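Local coordinates for hypothetical protein SP2199 (Streptococcus pneumoniae TIGR4, PDB 2IBO) that is of unknown function but belongs to the thiamine-binding protein family of the MTH1187-YkoF clan, so it may bind thiamine or a related compound, at residues Met1-Val13 with Phe41-Met53. Numbering follows the deposited sequence.
Sequences MKASIALQVLPLV and FETVLEGEFDELM
Ile5 packs against the first turn of helix 49-64, which folds back over the face of the sheet that carries Ala3, Ile5 and Leu7. The Ile5 and Leu52 side chains run antiparallel alongside each other, with Ile5 CG1, anti to its carbonyl carbon (chi1 -71°), 3.6 Å from Leu52 CD1; the end of the same branch meets selenomethionine Met53 at about a right angle, CD1 against CE. Ala3 CB lies at the edge of the Phe49 ring, 3.7 Å from CD1 and near the ring plane; Met53 CG sits over one face of that ring, near its rim. Leu52 CD1 also packs against Ala3 CB (3.8 Å). Strands 2-11 and 43-46 are central neighbours in the four-stranded antiparallel sheet of a ferredoxin-like β-α-β-β-α-β fold, in which strand 2-11 lies between 43-46 and 70-79. Paired backbone bonds join Ile5 with Leu45 and Leu7 with Thr43, and continue to Ala3 with Gly47, where the chain turns into the helix. Just past this corner, Phe49 N donates to Met1 O at 2.7 Å. Leu45 O is gripped twice: Ile5 N and Ser4 OG, the latter at 3.0 Å, reach it from opposite faces of its carbonyl plane. Ser4 OG gets there by standing anti to its own amide nitrogen (chi1 -164°). On the same face as Ser4, Ala6 CB rests against the carboxylate of Glu42, 3.6 Å from CD; Glu42 forms salt bridges to Lys75 of its own chain and Lys75 of the second subunit, whose Phe41 also packs on Ser4 and Ala6. The extended Gln8 chain runs past Phe41 O, in the same sense as the Phe41 side chain, and its amide, turned 73° from the ring plane, reaches the ring edge without hydrogen bonding to Phe41.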
# COMPACT_ATOMS: atom_id res chain seq x y z
N MSE A 1 -14.61 -11.29 -13.10
CA MSE A 1 -14.98 -12.42 -12.21
C MSE A 1 -14.00 -12.60 -11.04
O MSE A 1 -14.07 -11.87 -10.07
CB MSE A 1 -15.06 -13.72 -13.01
CG MSE A 1 -15.42 -14.94 -12.18
SE MSE A 1 -15.51 -16.53 -13.29
CE MSE A 1 -13.62 -16.62 -13.81
N LYS A 2 -13.09 -13.58 -11.15
CA LYS A 2 -12.14 -13.86 -10.08
C LYS A 2 -11.43 -12.63 -9.54
O LYS A 2 -10.97 -11.77 -10.30
CB LYS A 2 -11.10 -14.88 -10.54
CG LYS A 2 -11.49 -16.33 -10.28
CD LYS A 2 -10.46 -17.30 -10.84
CE LYS A 2 -10.42 -17.24 -12.37
NZ LYS A 2 -9.45 -18.20 -12.99
N ALA A 3 -11.36 -12.54 -8.20
CA ALA A 3 -10.72 -11.42 -7.55
C ALA A 3 -10.24 -11.75 -6.14
O ALA A 3 -10.78 -12.63 -5.49
CB ALA A 3 -11.65 -10.25 -7.50
N SER A 4 -9.22 -11.04 -5.70
CA SER A 4 -8.70 -11.25 -4.36
C SER A 4 -8.54 -9.86 -3.76
O SER A 4 -8.12 -8.93 -4.44
CB SER A 4 -7.37 -11.99 -4.40
OG SER A 4 -7.05 -12.52 -3.12
N ILE A 5 -8.88 -9.74 -2.48
CA ILE A 5 -8.83 -8.48 -1.75
C ILE A 5 -8.08 -8.70 -0.46
O ILE A 5 -8.33 -9.67 0.26
CB ILE A 5 -10.28 -8.02 -1.41
CG1 ILE A 5 -10.97 -7.56 -2.69
CG2 ILE A 5 -10.29 -6.96 -0.34
CD1 ILE A 5 -10.22 -6.47 -3.39
N ALA A 6 -7.14 -7.81 -0.16
CA ALA A 6 -6.38 -7.90 1.08
C ALA A 6 -6.80 -6.66 1.85
O ALA A 6 -6.77 -5.54 1.32
CB ALA A 6 -4.89 -7.86 0.78
N LEU A 7 -7.24 -6.84 3.09
CA LEU A 7 -7.69 -5.68 3.87
C LEU A 7 -6.96 -5.50 5.20
O LEU A 7 -6.70 -6.47 5.93
CB LEU A 7 -9.21 -5.78 4.14
CG LEU A 7 -9.87 -4.67 4.99
CD1 LEU A 7 -9.85 -3.31 4.23
CD2 LEU A 7 -11.30 -5.08 5.32
N GLN A 8 -6.61 -4.24 5.46
CA GLN A 8 -5.94 -3.86 6.70
C GLN A 8 -6.62 -2.60 7.19
O GLN A 8 -6.66 -1.59 6.49
CB GLN A 8 -4.46 -3.54 6.47
CG GLN A 8 -3.81 -2.97 7.71
CD GLN A 8 -2.34 -2.64 7.52
OE1 GLN A 8 -1.61 -2.46 8.50
NE2 GLN A 8 -1.91 -2.54 6.26
N VAL A 9 -7.16 -2.67 8.39
CA VAL A 9 -7.83 -1.52 8.94
C VAL A 9 -7.00 -0.93 10.06
O VAL A 9 -6.70 -1.61 11.05
CB VAL A 9 -9.22 -1.88 9.50
CG1 VAL A 9 -9.82 -0.66 10.18
CG2 VAL A 9 -10.13 -2.38 8.37
N LEU A 10 -6.61 0.33 9.88
CA LEU A 10 -5.85 1.03 10.90
C LEU A 10 -6.71 2.16 11.42
O LEU A 10 -6.74 3.26 10.85
CB LEU A 10 -4.55 1.60 10.33
CG LEU A 10 -3.51 0.59 9.87
CD1 LEU A 10 -2.29 1.34 9.38
CD2 LEU A 10 -3.16 -0.36 11.00
N PRO A 11 -7.46 1.91 12.50
CA PRO A 11 -8.31 2.96 13.06
C PRO A 11 -7.38 3.92 13.79
O PRO A 11 -6.45 3.49 14.48
CB PRO A 11 -9.24 2.20 13.99
CG PRO A 11 -8.32 1.13 14.54
CD PRO A 11 -7.58 0.66 13.29
N LEU A 12 -7.61 5.22 13.61
CA LEU A 12 -6.79 6.22 14.26
C LEU A 12 -7.49 6.63 15.55
O LEU A 12 -7.96 7.76 15.70
CB LEU A 12 -6.58 7.41 13.33
CG LEU A 12 -6.07 6.98 11.95
CD1 LEU A 12 -5.80 8.22 11.13
CD2 LEU A 12 -4.82 6.12 12.08
N VAL A 13 -7.56 5.68 16.47
CA VAL A 13 -8.18 5.85 17.77
C VAL A 13 -7.32 5.12 18.78
O VAL A 13 -6.56 4.22 18.41
CB VAL A 13 -9.59 5.25 17.79
CG1 VAL A 13 -10.16 5.36 19.18
CG2 VAL A 13 -10.49 5.97 16.81
N PHE A 41 -0.56 -8.54 8.75
CA PHE A 41 -0.81 -7.13 8.46
C PHE A 41 -2.12 -6.86 7.73
O PHE A 41 -2.61 -5.72 7.71
CB PHE A 41 0.32 -6.57 7.60
CG PHE A 41 1.52 -6.14 8.38
CD1 PHE A 41 1.55 -4.90 8.99
CD2 PHE A 41 2.62 -6.98 8.51
CE1 PHE A 41 2.66 -4.48 9.70
CE2 PHE A 41 3.74 -6.58 9.23
CZ PHE A 41 3.76 -5.32 9.83
N GLU A 42 -2.69 -7.89 7.12
CA GLU A 42 -3.91 -7.73 6.37
C GLU A 42 -4.74 -9.01 6.31
O GLU A 42 -4.21 -10.12 6.45
CB GLU A 42 -3.54 -7.28 4.96
CG GLU A 42 -2.67 -8.28 4.22
CD GLU A 42 -2.01 -7.69 3.00
OE1 GLU A 42 -1.42 -8.46 2.21
OE2 GLU A 42 -2.07 -6.46 2.83
N THR A 43 -6.05 -8.87 6.08
CA THR A 43 -6.89 -10.06 6.00
C THR A 43 -7.14 -10.26 4.52
O THR A 43 -7.62 -9.34 3.84
CB THR A 43 -8.24 -9.88 6.77
OG1 THR A 43 -7.99 -9.79 8.18
CG2 THR A 43 -9.15 -11.06 6.52
N VAL A 44 -6.81 -11.45 4.02
CA VAL A 44 -6.95 -11.77 2.61
C VAL A 44 -8.23 -12.51 2.29
O VAL A 44 -8.49 -13.57 2.85
CB VAL A 44 -5.75 -12.63 2.11
CG1 VAL A 44 -5.93 -13.02 0.66
CG2 VAL A 44 -4.45 -11.85 2.29
N LEU A 45 -9.02 -11.96 1.37
CA LEU A 45 -10.28 -12.56 0.94
C LEU A 45 -10.17 -13.03 -0.51
O LEU A 45 -9.44 -12.45 -1.30
CB LEU A 45 -11.42 -11.54 1.08
CG LEU A 45 -11.67 -10.98 2.49
CD1 LEU A 45 -12.80 -9.97 2.46
CD2 LEU A 45 -11.98 -12.09 3.44
N GLU A 46 -10.92 -14.07 -0.86
CA GLU A 46 -10.87 -14.60 -2.22
C GLU A 46 -12.27 -14.96 -2.71
O GLU A 46 -13.03 -15.61 -1.99
CB GLU A 46 -9.99 -15.84 -2.23
CG GLU A 46 -9.48 -16.23 -3.58
CD GLU A 46 -8.86 -17.61 -3.60
OE1 GLU A 46 -8.10 -17.92 -4.53
OE2 GLU A 46 -9.16 -18.41 -2.69
N GLY A 47 -12.60 -14.55 -3.93
CA GLY A 47 -13.92 -14.83 -4.50
C GLY A 47 -14.24 -13.95 -5.69
O GLY A 47 -13.34 -13.37 -6.30
N GLU A 48 -15.53 -13.85 -6.03
CA GLU A 48 -16.01 -13.03 -7.16
C GLU A 48 -15.80 -11.54 -6.90
O GLU A 48 -16.03 -11.05 -5.80
CB GLU A 48 -17.50 -13.29 -7.40
CG GLU A 48 -17.84 -14.65 -7.97
CD GLU A 48 -17.29 -14.84 -9.37
OE1 GLU A 48 -17.56 -13.97 -10.24
OE2 GLU A 48 -16.60 -15.86 -9.60
N PHE A 49 -15.37 -10.82 -7.92
CA PHE A 49 -15.12 -9.40 -7.77
C PHE A 49 -16.30 -8.68 -7.13
O PHE A 49 -16.13 -7.93 -6.16
CB PHE A 49 -14.78 -8.75 -9.11
CG PHE A 49 -14.34 -7.32 -8.99
CD1 PHE A 49 -13.31 -6.97 -8.12
CD2 PHE A 49 -14.96 -6.31 -9.72
CE1 PHE A 49 -12.91 -5.66 -7.97
CE2 PHE A 49 -14.56 -4.98 -9.58
CZ PHE A 49 -13.53 -4.66 -8.70
N ASP A 50 -17.50 -8.92 -7.67
CA ASP A 50 -18.72 -8.28 -7.17
C ASP A 50 -18.94 -8.44 -5.67
O ASP A 50 -19.20 -7.46 -4.96
CB ASP A 50 -19.94 -8.81 -7.92
CG ASP A 50 -20.15 -8.12 -9.26
OD1 ASP A 50 -21.03 -8.58 -10.02
OD2 ASP A 50 -19.45 -7.12 -9.54
N GLU A 51 -18.83 -9.67 -5.18
CA GLU A 51 -19.02 -9.95 -3.76
C GLU A 51 -17.93 -9.30 -2.88
O GLU A 51 -18.23 -8.78 -1.80
CB GLU A 51 -19.09 -11.47 -3.51
CG GLU A 51 -17.75 -12.21 -3.48
CD GLU A 51 -17.90 -13.73 -3.30
OE1 GLU A 51 -18.21 -14.42 -4.29
OE2 GLU A 51 -17.71 -14.22 -2.16
N LEU A 52 -16.68 -9.33 -3.33
CA LEU A 52 -15.61 -8.74 -2.55
C LEU A 52 -15.80 -7.23 -2.44
O LEU A 52 -15.61 -6.68 -1.37
CB LEU A 52 -14.25 -9.07 -3.16
CG LEU A 52 -13.83 -10.55 -3.23
CD1 LEU A 52 -12.41 -10.66 -3.77
CD2 LEU A 52 -13.93 -11.19 -1.86
N MSE A 53 -16.17 -6.57 -3.53
CA MSE A 53 -16.38 -5.12 -3.45
C MSE A 53 -17.49 -4.83 -2.45
O MSE A 53 -17.40 -3.87 -1.67
CB MSE A 53 -16.72 -4.54 -4.82
CG MSE A 53 -15.53 -4.48 -5.78
SE MSE A 53 -13.95 -3.59 -5.03
CE MSE A 53 -12.98 -5.17 -4.56